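Local coordinates for protein short-chain type dehydrogenase/reductase (Mycobacterium ulcerans, PDB 3SVT) that probably acts as an NAD-linked oxidoreductase of the short-chain dehydrogenase/reductase family, possibly in the breakdown of aromatic hydrocarbons, at residues B[90-95]-B[136-141]; B[114-119]-B[161-166]; B[150-155]-B[251-256]. One frame throughout, in Å; residues are numbered along the deposited sequence.

Interaction 1. Residues B[90-95]-B[136-141]; sequences GRLHGV and REMVRG
The guanidinium of R91 carries the carbonyl O of G141 over the centre of one face, while NE2 of H93 lies 3.9 Å above the other, displaced toward the rim. With G141 O 2.9 Å above the plane, the approach from R91 NE, 3.0 Å away, is too steep for a hydrogen bond, and the attraction is better read as a partial negative charge set over the positively charged guanidinium. A location near the C-terminal end of helix 113-140 may add to it. CG of R91 stands anti to the backbone N (chi1 -156°), and the extended chain carries NE past the glycine. H93 is anchored at its other nitrogen, ND1, by T13 N.

The contact belongs to the Rossmann-type beta-alpha-beta crossover in which helix 113-140 links the neighbouring parallel strands 94-97 and 144-149; here the helix, near its finish, packs back against the entry to the first strand. M138 does this work. Its CG comes within 3.1 Å of L92 O, a close CH-to-oxygen approach, and lies 4.4 Å from L92 CG. SD then passes 3.8 Å from G94 CA, and the bend at chi3 (-54°) places CE against V95, 4.3 Å from its CG2. On the sheet side M138 also meets V187, whereas L92 reaches V85 and T86 of helix 75-89. One water stitches the backbones together, accepting from L92 N and donating to E137 O at 2.7 Å, an oxygen that also takes the helical bond from G141 N.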
# COMPACT_ATOMS: atom_id res chain seq x y z
N GLY B 90 -24.16 13.73 -28.06
CA GLY B 90 -25.17 13.08 -27.23
C GLY B 90 -24.65 12.18 -26.12
O GLY B 90 -25.40 11.82 -25.21
N ARG B 91 -23.36 11.83 -26.18
CA ARG B 91 -22.78 10.93 -25.20
C ARG B 91 -21.35 11.32 -24.89
O ARG B 91 -20.64 11.76 -25.77
CB ARG B 91 -22.81 9.49 -25.71
CG ARG B 91 -22.77 8.46 -24.58
CD ARG B 91 -22.88 7.02 -25.07
NE ARG B 91 -22.22 6.08 -24.17
CZ ARG B 91 -22.16 4.76 -24.36
NH1 ARG B 91 -22.77 4.19 -25.40
NH2 ARG B 91 -21.51 4.00 -23.48
N LEU B 92 -20.93 11.15 -23.64
CA LEU B 92 -19.55 11.42 -23.21
C LEU B 92 -18.94 10.08 -22.84
O LEU B 92 -19.37 9.44 -21.89
CB LEU B 92 -19.49 12.39 -22.03
CG LEU B 92 -18.10 12.65 -21.41
CD1 LEU B 92 -17.18 13.38 -22.38
CD2 LEU B 92 -18.22 13.43 -20.12
N HIS B 93 -17.95 9.65 -23.63
CA HIS B 93 -17.34 8.34 -23.48
C HIS B 93 -16.26 8.32 -22.41
O HIS B 93 -15.95 7.27 -21.85
CB HIS B 93 -16.78 7.86 -24.82
CG HIS B 93 -17.85 7.54 -25.81
ND1 HIS B 93 -18.41 8.48 -26.64
CD2 HIS B 93 -18.53 6.39 -26.03
CE1 HIS B 93 -19.35 7.92 -27.38
NE2 HIS B 93 -19.44 6.64 -27.03
N GLY B 94 -15.66 9.45 -22.13
CA GLY B 94 -14.61 9.43 -21.12
C GLY B 94 -14.01 10.77 -20.84
O GLY B 94 -14.31 11.75 -21.52
N VAL B 95 -13.12 10.77 -19.86
CA VAL B 95 -12.48 11.98 -19.39
C VAL B 95 -11.07 11.63 -19.03
O VAL B 95 -10.83 10.58 -18.44
CB VAL B 95 -13.18 12.55 -18.09
CG1 VAL B 95 -12.43 13.75 -17.54
CG2 VAL B 95 -14.61 12.93 -18.38
N ARG B 136 -22.08 12.07 -13.93
CA ARG B 136 -23.53 12.09 -14.17
C ARG B 136 -23.86 11.66 -15.61
O ARG B 136 -24.72 10.83 -15.83
CB ARG B 136 -24.12 13.47 -13.91
CG ARG B 136 -24.15 13.90 -12.45
CD ARG B 136 -24.64 15.36 -12.35
NE ARG B 136 -24.80 15.78 -10.96
CZ ARG B 136 -25.33 16.94 -10.55
NH1 ARG B 136 -25.74 17.87 -11.42
NH2 ARG B 136 -25.42 17.19 -9.27
N GLU B 137 -23.15 12.23 -16.59
CA GLU B 137 -23.45 11.95 -17.99
C GLU B 137 -23.00 10.57 -18.40
O GLU B 137 -23.70 9.88 -19.14
CB GLU B 137 -22.84 12.97 -18.93
CG GLU B 137 -23.25 14.42 -18.66
CD GLU B 137 -24.75 14.63 -18.73
OE1 GLU B 137 -25.43 13.88 -19.43
OE2 GLU B 137 -25.23 15.56 -18.05
N MET B 138 -21.83 10.16 -17.92
CA MET B 138 -21.33 8.82 -18.26
C MET B 138 -22.24 7.73 -17.71
O MET B 138 -22.47 6.72 -18.38
CB MET B 138 -19.86 8.61 -17.82
CG MET B 138 -18.86 9.13 -18.85
SD MET B 138 -17.12 9.07 -18.33
CE MET B 138 -17.24 9.98 -16.80
N VAL B 139 -22.79 7.93 -16.51
CA VAL B 139 -23.77 7.00 -15.98
C VAL B 139 -25.03 6.98 -16.87
O VAL B 139 -25.49 5.91 -17.28
CB VAL B 139 -24.16 7.34 -14.51
CG1 VAL B 139 -25.34 6.49 -14.06
CG2 VAL B 139 -22.96 7.12 -13.56
N ARG B 140 -25.58 8.15 -17.17
CA ARG B 140 -26.74 8.22 -18.08
C ARG B 140 -26.47 7.60 -19.46
O ARG B 140 -27.37 7.03 -20.07
CB ARG B 140 -27.20 9.67 -18.29
CG ARG B 140 -27.51 10.41 -17.01
CD ARG B 140 -28.72 11.32 -17.12
NE ARG B 140 -28.63 12.40 -16.14
CZ ARG B 140 -28.25 13.66 -16.40
NH1 ARG B 140 -28.20 14.54 -15.41
NH2 ARG B 140 -27.91 14.04 -17.63
N GLY B 141 -25.24 7.73 -19.94
CA GLY B 141 -24.87 7.17 -21.24
C GLY B 141 -24.65 5.67 -21.27
O GLY B 141 -24.42 5.11 -22.33
O HOH W 1 -23.21 10.36 -21.80

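Interaction 2. Residues B[114-119]-B[161-166]; sequences EAWRRT and FGAYGV
The N-terminal turn of helix 163-182, where the family's Tyr-x-x-x-Lys signature starts at Y164, is pinned to helix 113-140 by A163 lying on the indole of W116. CB of A163 stands 3.4 Å above the ring plane, toward the rim near CE3. Its distance of 3.9 Å from the centroid of the six-membered ring, 28° off the normal, makes a CH-pi contact. W116 sends CG anti to the backbone N (chi1 172°), and from there the ring runs across to the other helix: CZ3 lies 3.7 Å from G162 C, and CH2 meets V166 CG2 at 4.0 Å, the two side chains crossing at about a right angle.

T119 covers A163 from another side, its CG2 3.8 Å from A163 CB. The hydroxyl is turned back into its own helix, where OG1 donates to A115 O at 3.0 Å from above the carbonyl plane; that oxygen also receives T119 N. The indole N-H is satisfied elsewhere, NE1 bonding to N125 OD1 of the second subunit, and V166 packs on A170 of that subunit. Two long helices paired with their counterparts in a neighbouring subunit are consistent with the four-helix interface typical of oligomeric short-chain dehydrogenases.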
# COMPACT_ATOMS: atom_id res chain seq x y z
N GLU B 114 -1.76 30.61 1.87
CA GLU B 114 -2.54 30.99 0.70
C GLU B 114 -2.19 30.13 -0.53
O GLU B 114 -3.07 29.61 -1.21
CB GLU B 114 -2.31 32.47 0.38
CG GLU B 114 -3.14 32.96 -0.79
CD GLU B 114 -4.62 33.11 -0.50
OE1 GLU B 114 -5.00 33.13 0.69
OE2 GLU B 114 -5.39 33.22 -1.48
N ALA B 115 -0.90 29.97 -0.79
CA ALA B 115 -0.45 29.06 -1.86
C ALA B 115 -0.97 27.63 -1.62
O ALA B 115 -1.51 26.99 -2.53
CB ALA B 115 1.07 29.05 -1.94
N TRP B 116 -0.82 27.14 -0.38
CA TRP B 116 -1.37 25.84 0.01
C TRP B 116 -2.87 25.72 -0.28
O TRP B 116 -3.30 24.77 -0.96
CB TRP B 116 -1.11 25.62 1.50
CG TRP B 116 -1.78 24.40 2.11
CD1 TRP B 116 -3.08 24.30 2.53
CD2 TRP B 116 -1.16 23.15 2.41
NE1 TRP B 116 -3.31 23.04 3.05
CE2 TRP B 116 -2.15 22.31 2.99
CE3 TRP B 116 0.15 22.64 2.25
CZ2 TRP B 116 -1.89 21.00 3.40
CZ3 TRP B 116 0.41 21.33 2.68
CH2 TRP B 116 -0.61 20.53 3.23
N ARG B 117 -3.66 26.69 0.20
CA ARG B 117 -5.10 26.67 0.00
C ARG B 117 -5.49 26.67 -1.48
O ARG B 117 -6.46 26.01 -1.84
CB ARG B 117 -5.79 27.86 0.71
CG ARG B 117 -5.98 27.67 2.20
CD ARG B 117 -6.89 28.75 2.82
NE ARG B 117 -6.32 30.07 2.68
CZ ARG B 117 -5.39 30.61 3.48
NH1 ARG B 117 -4.92 29.97 4.54
NH2 ARG B 117 -4.95 31.85 3.25
N ARG B 118 -4.77 27.45 -2.32
CA ARG B 118 -5.01 27.47 -3.77
C ARG B 118 -4.78 26.10 -4.41
O ARG B 118 -5.63 25.59 -5.17
CB ARG B 118 -4.13 28.52 -4.49
N THR B 119 -3.65 25.50 -4.07
CA THR B 119 -3.37 24.11 -4.49
C THR B 119 -4.46 23.12 -4.09
O THR B 119 -4.83 22.26 -4.88
CB THR B 119 -2.02 23.66 -3.97
OG1 THR B 119 -1.06 24.62 -4.38
CG2 THR B 119 -1.62 22.29 -4.55
N PHE B 161 7.65 19.72 -0.94
CA PHE B 161 6.67 19.92 -2.01
C PHE B 161 5.32 20.28 -1.43
O PHE B 161 4.40 20.50 -2.19
CB PHE B 161 6.57 18.70 -2.94
CG PHE B 161 7.61 18.68 -4.03
CD1 PHE B 161 8.97 18.74 -3.71
CD2 PHE B 161 7.24 18.63 -5.36
CE1 PHE B 161 9.94 18.73 -4.72
CE2 PHE B 161 8.20 18.61 -6.38
CZ PHE B 161 9.54 18.65 -6.06
N GLY B 162 5.22 20.30 -0.09
CA GLY B 162 4.04 20.79 0.60
C GLY B 162 2.77 20.15 0.08
O GLY B 162 2.59 18.94 0.16
N ALA B 163 1.87 20.97 -0.46
CA ALA B 163 0.51 20.53 -0.80
C ALA B 163 0.41 19.58 -2.01
O ALA B 163 -0.60 18.93 -2.20
CB ALA B 163 -0.39 21.75 -1.02
N TYR B 164 1.43 19.54 -2.85
CA TYR B 164 1.35 18.75 -4.09
C TYR B 164 1.01 17.27 -3.83
O TYR B 164 -0.03 16.77 -4.29
CB TYR B 164 2.64 18.90 -4.92
CG TYR B 164 2.50 18.38 -6.36
CD1 TYR B 164 1.42 18.76 -7.16
CD2 TYR B 164 3.44 17.51 -6.90
CE1 TYR B 164 1.28 18.27 -8.48
CE2 TYR B 164 3.31 17.02 -8.21
CZ TYR B 164 2.24 17.40 -8.99
OH TYR B 164 2.12 16.93 -10.28
N GLY B 165 1.87 16.57 -3.10
CA GLY B 165 1.65 15.14 -2.86
C GLY B 165 0.45 14.88 -1.96
O GLY B 165 -0.26 13.86 -2.12
N VAL B 166 0.24 15.79 -1.02
CA VAL B 166 -0.89 15.73 -0.10
C VAL B 166 -2.19 15.72 -0.92
O VAL B 166 -3.04 14.84 -0.75
CB VAL B 166 -0.87 16.94 0.84
CG1 VAL B 166 -2.16 17.05 1.62
CG2 VAL B 166 0.37 16.91 1.77

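Interaction 3. Residues B[150-155]-B[251-256]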
# COMPACT_ATOMS: atom_id res chain seq x y z
N SER B 150 -2.50 11.93 -11.57
CA SER B 150 -1.99 12.23 -10.25
C SER B 150 -0.50 12.58 -10.34
O SER B 150 -0.12 13.37 -11.18
CB SER B 150 -2.28 11.05 -9.33
OG SER B 150 -1.78 11.23 -8.01
N SER B 151 0.34 12.02 -9.47
CA SER B 151 1.79 12.24 -9.50
C SER B 151 2.50 11.24 -8.61
O SER B 151 1.95 10.75 -7.62
CB SER B 151 2.15 13.63 -8.99
OG SER B 151 3.57 13.80 -8.93
N ILE B 152 3.76 10.96 -8.94
CA ILE B 152 4.61 10.21 -8.03
C ILE B 152 4.75 10.91 -6.65
O ILE B 152 5.07 10.26 -5.65
CB ILE B 152 6.00 9.99 -8.63
CG1 ILE B 152 6.83 9.04 -7.75
CG2 ILE B 152 6.69 11.34 -8.83
CD1 ILE B 152 7.95 8.34 -8.51
N ALA B 153 4.54 12.22 -6.60
CA ALA B 153 4.50 12.93 -5.34
C ALA B 153 3.48 12.33 -4.36
O ALA B 153 3.68 12.43 -3.15
CB ALA B 153 4.26 14.43 -5.56
N ALA B 154 2.43 11.69 -4.87
CA ALA B 154 1.47 10.95 -4.05
C ALA B 154 1.98 9.59 -3.57
O ALA B 154 1.57 9.14 -2.52
CB ALA B 154 0.08 10.76 -4.81
N SER B 155 2.84 8.92 -4.34
CA SER B 155 3.27 7.56 -3.97
C SER B 155 4.54 7.58 -3.13
O SER B 155 4.76 6.68 -2.34
CB SER B 155 3.49 6.66 -5.19
OG SER B 155 4.44 7.22 -6.08
N ASN B 251 1.62 3.83 -11.65
CA ASN B 251 2.71 4.72 -11.91
C ASN B 251 3.29 4.51 -13.29
O ASN B 251 3.50 3.37 -13.70
CB ASN B 251 3.85 4.60 -10.86
CG ASN B 251 3.52 5.30 -9.55
OD1 ASN B 251 2.42 5.18 -9.05
ND2 ASN B 251 4.49 6.01 -8.97
N VAL B 252 3.52 5.62 -14.00
CA VAL B 252 4.26 5.67 -15.29
C VAL B 252 5.49 6.52 -14.99
O VAL B 252 5.49 7.77 -15.20
CB VAL B 252 3.42 6.29 -16.40
CG1 VAL B 252 4.26 6.45 -17.68
CG2 VAL B 252 2.17 5.42 -16.67
N ASP B 253 6.51 5.88 -14.45
CA ASP B 253 7.60 6.61 -13.77
C ASP B 253 9.00 6.01 -13.91
O ASP B 253 9.94 6.43 -13.22
CB ASP B 253 7.24 6.76 -12.30
CG ASP B 253 7.29 5.46 -11.53
OD1 ASP B 253 7.63 4.39 -12.10
OD2 ASP B 253 7.01 5.53 -10.30
N GLY B 254 9.17 5.07 -14.84
CA GLY B 254 10.47 4.41 -15.01
C GLY B 254 10.92 3.52 -13.84
O GLY B 254 12.07 3.10 -13.78
N GLY B 255 9.99 3.24 -12.95
CA GLY B 255 10.23 2.50 -11.72
C GLY B 255 10.68 3.34 -10.53
O GLY B 255 11.11 2.78 -9.52
N GLN B 256 10.58 4.66 -10.63
CA GLN B 256 11.07 5.53 -9.54
C GLN B 256 10.40 5.22 -8.19
O GLN B 256 11.05 5.30 -7.16
CB GLN B 256 10.92 7.01 -9.87
CG GLN B 256 11.42 7.91 -8.74
CD GLN B 256 11.52 9.37 -9.08
OE1 GLN B 256 11.21 9.78 -10.20
NE2 GLN B 256 11.98 10.18 -8.10
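One amide nitrogen, ND2 of N251, spends both of its hydrogens at once, on the hydroxyl of S155 across the contact and on the carboxylate of D253 in its own segment. Both acceptors lie close to the amide plane, and both bonds are fairly straight: ND2 to S155 OG is 3.1 Å at 165°, and ND2 to D253 OD2 is 2.9 Å at 159°. Gripped in this way, the amide is fixed in its rotation. S155 presents OG from between its backbone N and carbonyl carbon (chi1 58°).

Beside this polar bridge, I152 supplies most of the van der Waals packing, its CD1 lying against the aliphatic part of Q256 and beside the carboxylate of D253. CD1 is 3.5 Å from D253 OD2 and equally far from Q256 CG, the isoleucine crossing both side chains at about a right angle, while its CG1 lies 4.0 Å from N251 ND2. Q256 is tied at its far end by NE2 to R260 O.

D253 begins a type I' turn ending at Q256, with an Asx turn built in, since OD1 takes G255 N at 2.8 Å. The turn follows strand 249-252, which runs beside 187-198 in the parallel sheet of the Rossmann-like fold, and N251 N bonds to Q248 OE1 of the third subunit. On the other segment, S151 caps the short helix, its OG accepting from A153 N at 3.0 Å. Its spacing from Y164 and K168 matches the serine of the family's Ser-Tyr-Lys signature, so the contact probably lies next to the active site.

With M257 N also donating to D253 OD2, the buried carboxylate meets three N-H donors and an isoleucine methyl, a setting consistent with a charged aspartate whose charge is met by hydrogen bonds.

Interactions 1 and 2 hold the two ends of one helix, 113-140, their centres about 31 Å apart. The first is partly buried and works through a guanidinium, a thioether and a water; the second is buried and almost wholly apolar. All three reach another subunit, interaction 2 through its indole. Interaction 3, also buried, is instead polar at its heart, where a turn after strand 249-252 meets the loop and short helix that follow strand 144-149. It touches interaction 2 directly, with Y164 CE2 3.3 Å from S151 OG, so the two probably meet at the active site. Interaction 1 lies across the chain's centre from interaction 3, at the other end of the sheet's strands.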